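Local coordinates for putative uncharacterized protein (Chaetomium thermophilum, PDB 4X2H) that is not characterised in detail but has an NTF2-like fold and pairs with a different protein chain, consistent with a role in nucleocytoplasmic transport, at residues Asp60-Leu63 with Lys64-Arg67; Ser10-Glu13 with Trp14-Gln18; Ala104-Gln107 with Arg108-Glu111. One frame throughout, in Å; residues are numbered along the deposited sequence.

Contact 1: residues Asp60-Leu63 with Lys64-Arg67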
loop_
_atom_site.group_PDB
_atom_site.type_symbol
_atom_site.label_atom_id
_atom_site.label_comp_id
_atom_site.label_asym_id
_atom_site.label_seq_id
_atom_site.Cartn_x
_atom_site.Cartn_y
_atom_site.Cartn_z
ATOM N N ASP B 60 -18.983 5.822 -0.065
ATOM C CA ASP B 60 -19.744 5.818 -1.315
ATOM C C ASP B 60 -20.453 7.159 -1.533
ATOM O O ASP B 60 -20.523 7.667 -2.658
ATOM C CB ASP B 60 -20.765 4.675 -1.327
ATOM C CG ASP B 60 -20.194 3.375 -1.888
ATOM O OD1 ASP B 60 -19.363 3.435 -2.820
ATOM O OD2 ASP B 60 -20.586 2.289 -1.405
ATOM N N THR B 61 -20.966 7.740 -0.453
ATOM C CA THR B 61 -21.660 9.023 -0.543
ATOM C C THR B 61 -20.686 10.146 -0.888
ATOM O O THR B 61 -21.001 11.038 -1.679
ATOM C CB THR B 61 -22.393 9.353 0.771
ATOM O OG1 THR B 61 -23.402 8.366 1.007
ATOM C CG2 THR B 61 -23.048 10.729 0.710
ATOM N N MET B 62 -19.497 10.095 -0.297
ATOM C CA MET B 62 -18.464 11.088 -0.568
ATOM C C MET B 62 -18.034 11.042 -2.033
ATOM O O MET B 62 -17.789 12.084 -2.651
ATOM C CB MET B 62 -17.264 10.864 0.353
ATOM C CG MET B 62 -17.574 11.144 1.817
ATOM S SD MET B 62 -16.328 10.520 2.961
ATOM C CE MET B 62 -14.917 11.522 2.521
ATOM N N LEU B 63 -17.947 9.837 -2.588
ATOM C CA LEU B 63 -17.605 9.677 -3.997
ATOM C C LEU B 63 -18.682 10.300 -4.880
ATOM O O LEU B 63 -18.376 10.961 -5.872
ATOM C CB LEU B 63 -17.424 8.199 -4.344
ATOM C CG LEU B 63 -16.113 7.562 -3.878
ATOM C CD1 LEU B 63 -16.195 6.047 -4.008
ATOM C CD2 LEU B 63 -14.928 8.109 -4.670
ATOM N N LYS B 64 -19.942 10.088 -4.511
ATOM C CA LYS B 64 -21.061 10.708 -5.219
ATOM C C LYS B 64 -20.963 12.226 -5.181
ATOM O O LYS B 64 -21.143 12.898 -6.201
ATOM C CB LYS B 64 -22.397 10.270 -4.617
ATOM C CG LYS B 64 -22.848 8.882 -5.031
ATOM C CD LYS B 64 -24.214 8.554 -4.446
ATOM C CE LYS B 64 -24.118 7.473 -3.385
ATOM N NZ LYS B 64 -25.394 7.308 -2.634
ATOM N N GLU B 65 -20.680 12.764 -4.001
ATOM C CA GLU B 65 -20.602 14.208 -3.820
ATOM C C GLU B 65 -19.431 14.792 -4.597
ATOM O O GLU B 65 -19.510 15.912 -5.097
ATOM C CB GLU B 65 -20.479 14.552 -2.335
ATOM C CG GLU B 65 -21.738 14.236 -1.533
ATOM C CD GLU B 65 -21.515 14.286 -0.029
ATOM O OE1 GLU B 65 -20.344 14.289 0.410
ATOM O OE2 GLU B 65 -22.517 14.319 0.717
ATOM N N GLN B 66 -18.349 14.026 -4.715
ATOM C CA GLN B 66 -17.179 14.495 -5.450
ATOM C C GLN B 66 -17.524 14.686 -6.927
ATOM O O GLN B 66 -17.099 15.661 -7.548
ATOM C CB GLN B 66 -16.005 13.518 -5.304
ATOM C CG GLN B 66 -14.771 13.958 -6.069
ATOM C CD GLN B 66 -13.591 13.035 -5.911
ATOM O OE1 GLN B 66 -12.514 13.462 -5.499
ATOM N NE2 GLN B 66 -13.772 11.773 -6.262
ATOM N N ARG B 67 -18.301 13.761 -7.481
ATOM C CA ARG B 67 -18.699 13.848 -8.882
ATOM C C ARG B 67 -19.993 14.642 -9.037
ATOM O O ARG B 67 -20.513 14.783 -10.145
ATOM C CB ARG B 67 -18.854 12.450 -9.491
ATOM C CG ARG B 67 -19.902 11.566 -8.836
ATOM C CD ARG B 67 -19.997 10.224 -9.549
ATOM N NE ARG B 67 -20.894 9.289 -8.867
ATOM C CZ ARG B 67 -20.516 8.165 -8.260
ATOM N NH1 ARG B 67 -19.242 7.786 -8.235
ATOM N NH2 ARG B 67 -21.430 7.401 -7.676
HETATM O O HOH W 1 -16.114 10.643 -7.393
#
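The side-chain amide of Gln66 reaches the backbone of Leu63 through one bridging water. The water gives a hydrogen to Leu63 O at 2.7 Å and takes one from Gln66 NE2 at 2.8 Å. The same carbonyl accepts Arg67 N at 3.2 Å, so two bonds grip Leu63 O. Arg67 adds a third, nonpolar neighbour: with CG set between its backbone N and carbonyl carbon (chi1 61°), Arg67 CG comes to 3.4 Å from Leu63 O, and the extended chain then turns a face of the guanidinium back over Leu63. The Leu63-Arg67 contacts are of the i to i+4 kind and the Leu63-Gln66 water bridge is i to i+3, both along helix 56-66, which packs against the curved sheet of the NTF2-like fold. On another side of this helix Thr61 and Glu65 lie aslant to each other, Thr61 CG2 standing 3.6 Å from Glu65 OE2, while the Glu65 stem passes beside the Thr61 carbonyl, which accepts Glu65 N at 2.9 Å. Lys64 runs along Asp60: Lys64 CG is 3.5 Å from Asp60 O, and a bend at chi3 (-111°) brings CE back to 3.7 Å from that same Asp60 O. In the second shell, Gln66 NE2 also bonds Tyr87 OH on strand 83-96, and Gln66 OE1 bonds backbone of the partner protein chain, which fixes the amide's rotation and places the helix at the interface. Asp60 OD1 takes the backbone N of Val25, and Thr61 OG1 bonds Glu57 O one turn earlier.

Contact 2: residues Ser10-Glu13 with Trp14-Gln18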
loop_
_atom_site.group_PDB
_atom_site.type_symbol
_atom_site.label_atom_id
_atom_site.label_comp_id
_atom_site.label_asym_id
_atom_site.label_seq_id
_atom_site.Cartn_x
_atom_site.Cartn_y
_atom_site.Cartn_z
ATOM N N SER B 10 -7.687 -8.716 -9.753
ATOM C CA SER B 10 -9.135 -8.851 -9.779
ATOM C C SER B 10 -9.803 -7.775 -8.920
ATOM O O SER B 10 -10.810 -7.191 -9.319
ATOM C CB SER B 10 -9.541 -10.249 -9.302
ATOM O OG SER B 10 -10.948 -10.367 -9.223
ATOM N N PHE B 11 -9.237 -7.507 -7.746
ATOM C CA PHE B 11 -9.800 -6.500 -6.862
ATOM C C PHE B 11 -9.678 -5.108 -7.464
ATOM O O PHE B 11 -10.637 -4.338 -7.459
ATOM C CB PHE B 11 -9.122 -6.511 -5.488
ATOM C CG PHE B 11 -9.466 -5.313 -4.657
ATOM C CD1 PHE B 11 -10.636 -5.282 -3.924
ATOM C CD2 PHE B 11 -8.643 -4.196 -4.647
ATOM C CE1 PHE B 11 -10.966 -4.171 -3.169
ATOM C CE2 PHE B 11 -8.970 -3.080 -3.902
ATOM C CZ PHE B 11 -10.131 -3.064 -3.168
ATOM N N VAL B 12 -8.493 -4.785 -7.970
ATOM C CA VAL B 12 -8.247 -3.457 -8.522
ATOM C C VAL B 12 -9.169 -3.203 -9.709
ATOM O O VAL B 12 -9.753 -2.126 -9.840
ATOM C CB VAL B 12 -6.772 -3.291 -8.953
ATOM C CG1 VAL B 12 -6.577 -2.010 -9.774
ATOM C CG2 VAL B 12 -5.867 -3.269 -7.732
ATOM N N GLU B 13 -9.307 -4.203 -10.572
ATOM C CA GLU B 13 -10.151 -4.065 -11.748
ATOM C C GLU B 13 -11.594 -3.829 -11.316
ATOM O O GLU B 13 -12.283 -2.986 -11.877
ATOM C CB GLU B 13 -10.045 -5.305 -12.639
ATOM C CG GLU B 13 -10.674 -5.142 -14.015
ATOM C CD GLU B 13 -10.443 -6.348 -14.911
ATOM O OE1 GLU B 13 -9.433 -7.057 -14.710
ATOM O OE2 GLU B 13 -11.269 -6.587 -15.817
ATOM N N TRP B 14 -12.037 -4.556 -10.296
ATOM C CA TRP B 14 -13.408 -4.424 -9.814
ATOM C C TRP B 14 -13.656 -3.067 -9.162
ATOM O O TRP B 14 -14.601 -2.366 -9.510
ATOM C CB TRP B 14 -13.745 -5.530 -8.809
ATOM C CG TRP B 14 -15.076 -5.297 -8.155
ATOM C CD1 TRP B 14 -16.302 -5.564 -8.684
ATOM C CD2 TRP B 14 -15.314 -4.731 -6.859
ATOM N NE1 TRP B 14 -17.289 -5.196 -7.804
ATOM C CE2 TRP B 14 -16.709 -4.683 -6.675
ATOM C CE3 TRP B 14 -14.483 -4.250 -5.842
ATOM C CZ2 TRP B 14 -17.292 -4.180 -5.517
ATOM C CZ3 TRP B 14 -15.064 -3.751 -4.688
ATOM C CH2 TRP B 14 -16.456 -3.717 -4.537
ATOM N N TYR B 15 -12.799 -2.716 -8.210
ATOM C CA TYR B 15 -12.989 -1.542 -7.369
ATOM C C TYR B 15 -13.081 -0.241 -8.177
ATOM O O TYR B 15 -14.027 0.535 -8.032
ATOM C CB TYR B 15 -11.843 -1.460 -6.352
ATOM C CG TYR B 15 -11.935 -0.289 -5.409
ATOM C CD1 TYR B 15 -12.624 -0.387 -4.207
ATOM C CD2 TYR B 15 -11.330 0.922 -5.716
ATOM C CE1 TYR B 15 -12.713 0.691 -3.344
ATOM C CE2 TYR B 15 -11.408 1.997 -4.861
ATOM C CZ TYR B 15 -12.103 1.881 -3.678
ATOM O OH TYR B 15 -12.178 2.960 -2.828
ATOM N N TYR B 16 -12.110 -0.004 -9.042
ATOM C CA TYR B 16 -12.094 1.244 -9.792
ATOM C C TYR B 16 -13.101 1.232 -10.943
ATOM O O TYR B 16 -13.520 2.286 -11.410
ATOM C CB TYR B 16 -10.669 1.528 -10.269
ATOM C CG TYR B 16 -9.748 1.770 -9.087
ATOM C CD1 TYR B 16 -9.723 2.998 -8.439
ATOM C CD2 TYR B 16 -8.945 0.754 -8.587
ATOM C CE1 TYR B 16 -8.903 3.213 -7.344
ATOM C CE2 TYR B 16 -8.130 0.956 -7.496
ATOM C CZ TYR B 16 -8.109 2.185 -6.877
ATOM O OH TYR B 16 -7.292 2.374 -5.784
ATOM N N ARG B 17 -13.532 0.048 -11.374
ATOM C CA ARG B 17 -14.609 -0.032 -12.358
ATOM C C ARG B 17 -15.924 0.436 -11.728
ATOM O O ARG B 17 -16.708 1.134 -12.368
ATOM C CB ARG B 17 -14.757 -1.455 -12.907
ATOM C CG ARG B 17 -15.718 -1.573 -14.087
ATOM C CD ARG B 17 -16.187 -3.008 -14.301
ATOM N NE ARG B 17 -15.127 -3.982 -14.037
ATOM C CZ ARG B 17 -15.265 -5.083 -13.297
ATOM N NH1 ARG B 17 -16.426 -5.387 -12.728
ATOM N NH2 ARG B 17 -14.229 -5.893 -13.125
ATOM N N GLN B 18 -16.168 0.052 -10.476
ATOM C CA GLN B 18 -17.385 0.479 -9.784
ATOM C C GLN B 18 -17.421 2.002 -9.680
ATOM O O GLN B 18 -18.425 2.635 -10.006
ATOM C CB GLN B 18 -17.484 -0.132 -8.379
ATOM C CG GLN B 18 -17.462 -1.659 -8.309
ATOM C CD GLN B 18 -18.220 -2.326 -9.444
ATOM O OE1 GLN B 18 -17.623 -2.915 -10.350
ATOM N NE2 GLN B 18 -19.539 -2.238 -9.401
#
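Phe11 and Tyr15, one helical turn apart, lie side by side and point the same way. Their planes are 28° apart, but the rings are slid past each other with centroids 5.5 Å apart, so overlap is slight. The face of the Phe11 ring is met instead by the Tyr15 stem: Tyr15 CB sits over it as a CH-pi contact, 4.2 Å from the centroid. The nearest approach of the two side chains is Phe11 CZ to Tyr15 CD1, 3.8 Å. Next to this pair, Tyr16 has its CG anti to the carbonyl carbon (chi1 -65°), which swings the ring back beside the preceding turn; Tyr16 CD2 touches Val12 CG1 at 3.8 Å and points its edge at Val12 O, 3.2 Å away. Tyr15 CD2 lies over the centre of one face of the Tyr16 ring. With an alanine in place of Tyr16, a gap would probably open beside Val12 CG1 and Tyr15 CD2, and Asp151 would lose its hydroxyl partner. Tyr15 OH is likewise satisfied, by Trp59 NE1. Outward, Trp14 carries its CZ3 to 4.4 Å from Phe11 CE1. At the polar edge Glu13 OE2 and Arg17 NH2 are 4.1 Å apart, too far for a salt bridge, with carboxylate and guanidinium planes 85° apart; Arg17 instead sets its guanidinium edge against Glu13 CG. Phe11, Val12 and Tyr16 face strands 83-96, 122-135 and 145-157, and both Phe11 and Tyr15 meet Phe153 edge-to-face: an amphipathic N-terminal helix laid on the sheet, as in NTF2-like folds.

Contact 3: residues Ala104-Gln107 with Arg108-Glu111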
loop_
_atom_site.group_PDB
_atom_site.type_symbol
_atom_site.label_atom_id
_atom_site.label_comp_id
_atom_site.label_asym_id
_atom_site.label_seq_id
_atom_site.Cartn_x
_atom_site.Cartn_y
_atom_site.Cartn_z
ATOM N N ALA B 104 -11.780 -15.583 12.013
ATOM C CA ALA B 104 -13.124 -15.925 11.547
ATOM C C ALA B 104 -13.118 -17.080 10.543
ATOM O O ALA B 104 -14.144 -17.389 9.946
ATOM C CB ALA B 104 -13.804 -14.696 10.938
ATOM N N ALA B 105 -11.967 -17.722 10.375
ATOM C CA ALA B 105 -11.804 -18.754 9.361
ATOM C C ALA B 105 -12.585 -20.022 9.696
ATOM O O ALA B 105 -12.527 -20.497 10.828
ATOM C CB ALA B 105 -10.330 -19.091 9.192
ATOM N N PRO B 106 -13.321 -20.572 8.714
ATOM C CA PRO B 106 -13.868 -21.922 8.901
ATOM C C PRO B 106 -12.744 -22.907 9.158
ATOM O O PRO B 106 -11.706 -22.821 8.501
ATOM C CB PRO B 106 -14.568 -22.219 7.570
ATOM C CG PRO B 106 -14.827 -20.896 6.960
ATOM C CD PRO B 106 -13.718 -19.995 7.417
ATOM N N GLN B 107 -12.939 -23.823 10.100
ATOM C CA GLN B 107 -11.891 -24.758 10.464
ATOM C C GLN B 107 -11.354 -25.497 9.243
ATOM O O GLN B 107 -10.150 -25.734 9.133
ATOM C CB GLN B 107 -12.416 -25.761 11.488
ATOM C CG GLN B 107 -11.367 -26.712 12.004
ATOM C CD GLN B 107 -11.957 -27.748 12.937
ATOM O OE1 GLN B 107 -13.133 -27.678 13.292
ATOM N NE2 GLN B 107 -11.144 -28.717 13.337
ATOM N N ARG B 108 -12.253 -25.849 8.329
ATOM C CA ARG B 108 -11.891 -26.625 7.148
ATOM C C ARG B 108 -10.899 -25.873 6.264
ATOM O O ARG B 108 -10.065 -26.487 5.598
ATOM C CB ARG B 108 -13.144 -26.983 6.339
ATOM C CG ARG B 108 -13.862 -25.776 5.759
ATOM C CD ARG B 108 -15.139 -26.151 5.026
ATOM N NE ARG B 108 -15.868 -24.957 4.599
ATOM C CZ ARG B 108 -16.795 -24.334 5.325
ATOM N NH1 ARG B 108 -17.135 -24.792 6.526
ATOM N NH2 ARG B 108 -17.389 -23.246 4.846
ATOM N N MET B 109 -10.987 -24.547 6.265
ATOM C CA MET B 109 -10.110 -23.733 5.430
ATOM C C MET B 109 -8.699 -23.703 5.996
ATOM O O MET B 109 -7.727 -23.567 5.253
ATOM C CB MET B 109 -10.658 -22.312 5.302
ATOM C CG MET B 109 -11.891 -22.212 4.419
ATOM S SD MET B 109 -11.544 -22.643 2.703
ATOM C CE MET B 109 -10.550 -21.237 2.193
ATOM N N ILE B 110 -8.588 -23.831 7.314
ATOM C CA ILE B 110 -7.284 -23.890 7.957
ATOM C C ILE B 110 -6.644 -25.250 7.697
ATOM O O ILE B 110 -5.462 -25.327 7.363
ATOM C CB ILE B 110 -7.392 -23.625 9.472
ATOM C CG1 ILE B 110 -7.855 -22.181 9.706
ATOM C CG2 ILE B 110 -6.049 -23.872 10.165
ATOM C CD1 ILE B 110 -8.134 -21.833 11.153
ATOM N N GLU B 111 -7.427 -26.316 7.841
ATOM C CA GLU B 111 -6.921 -27.667 7.619
ATOM C C GLU B 111 -6.519 -27.900 6.164
ATOM O O GLU B 111 -5.484 -28.510 5.893
ATOM C CB GLU B 111 -7.966 -28.713 8.028
ATOM C CG GLU B 111 -7.461 -30.152 7.915
ATOM C CD GLU B 111 -8.518 -31.190 8.258
ATOM O OE1 GLU B 111 -9.565 -31.233 7.575
ATOM O OE2 GLU B 111 -8.299 -31.967 9.213
#
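Ala105 meets Ile110 across the first turn of helix 107-112: the Ala105 methyl CB stands 4.0 Å from Ile110 CG1, with Ile110 CD1 just as near. Pro106 follows at the N-cap. Its ring has no polar group with which to cap the first N-H groups, and its part in the helix is through the backbone: Pro106 O opens the first turn by accepting Met109 N at 2.9 Å, the donor standing well above the carbonyl plane (53° out of it), and takes a weak second bond from Ile110 N. The ring itself is packed by two side chains. Pro106 CB lies over the centre of one face of the Arg108 guanidinium, 3.7 Å above its plane; Arg108 reaches it because CG sits between the backbone N and carbonyl carbon (chi1 64°), throwing the extended chain back along the N-terminal end. Pro106 CG runs beside Met109 CG at 4.1 Å, the two side chains pointing the same way. At Gln107 the regular helical pattern sets in: Gln107 O receives Glu111 N at 3.1 Å in a nearly straight bond (165°), besides a weak one from Ile110 N. The turn lies at the surface, in the connection leading from strand 83-96 toward strand 122-135. Ala105 and Pro106 rest on Trp159, Met109 packs on Val119 and Glu163, and Ala104 touches helix 34-39 at Thr35, Tyr36 and Ala39.

How the contacts relate
From the N terminus the chain passes contact 2 on helix 3-20, then contact 1 on helix 56-66, then contact 3 at the start of helix 107-112. They are in series: each joins adjoining residues, so none closes a long loop and none nests in or crosses another. Contacts 1 and 2 lie about 17 Å apart between centres, with nearest atoms about 5 Å apart and not touching; both pack against strand 83-96, and the Tyr15-Trp59 bond links their two helices directly. Contact 3 sits about 37 Å from contact 1, centre to centre, on the opposite side of the chain's centre, beyond the other end of that strand.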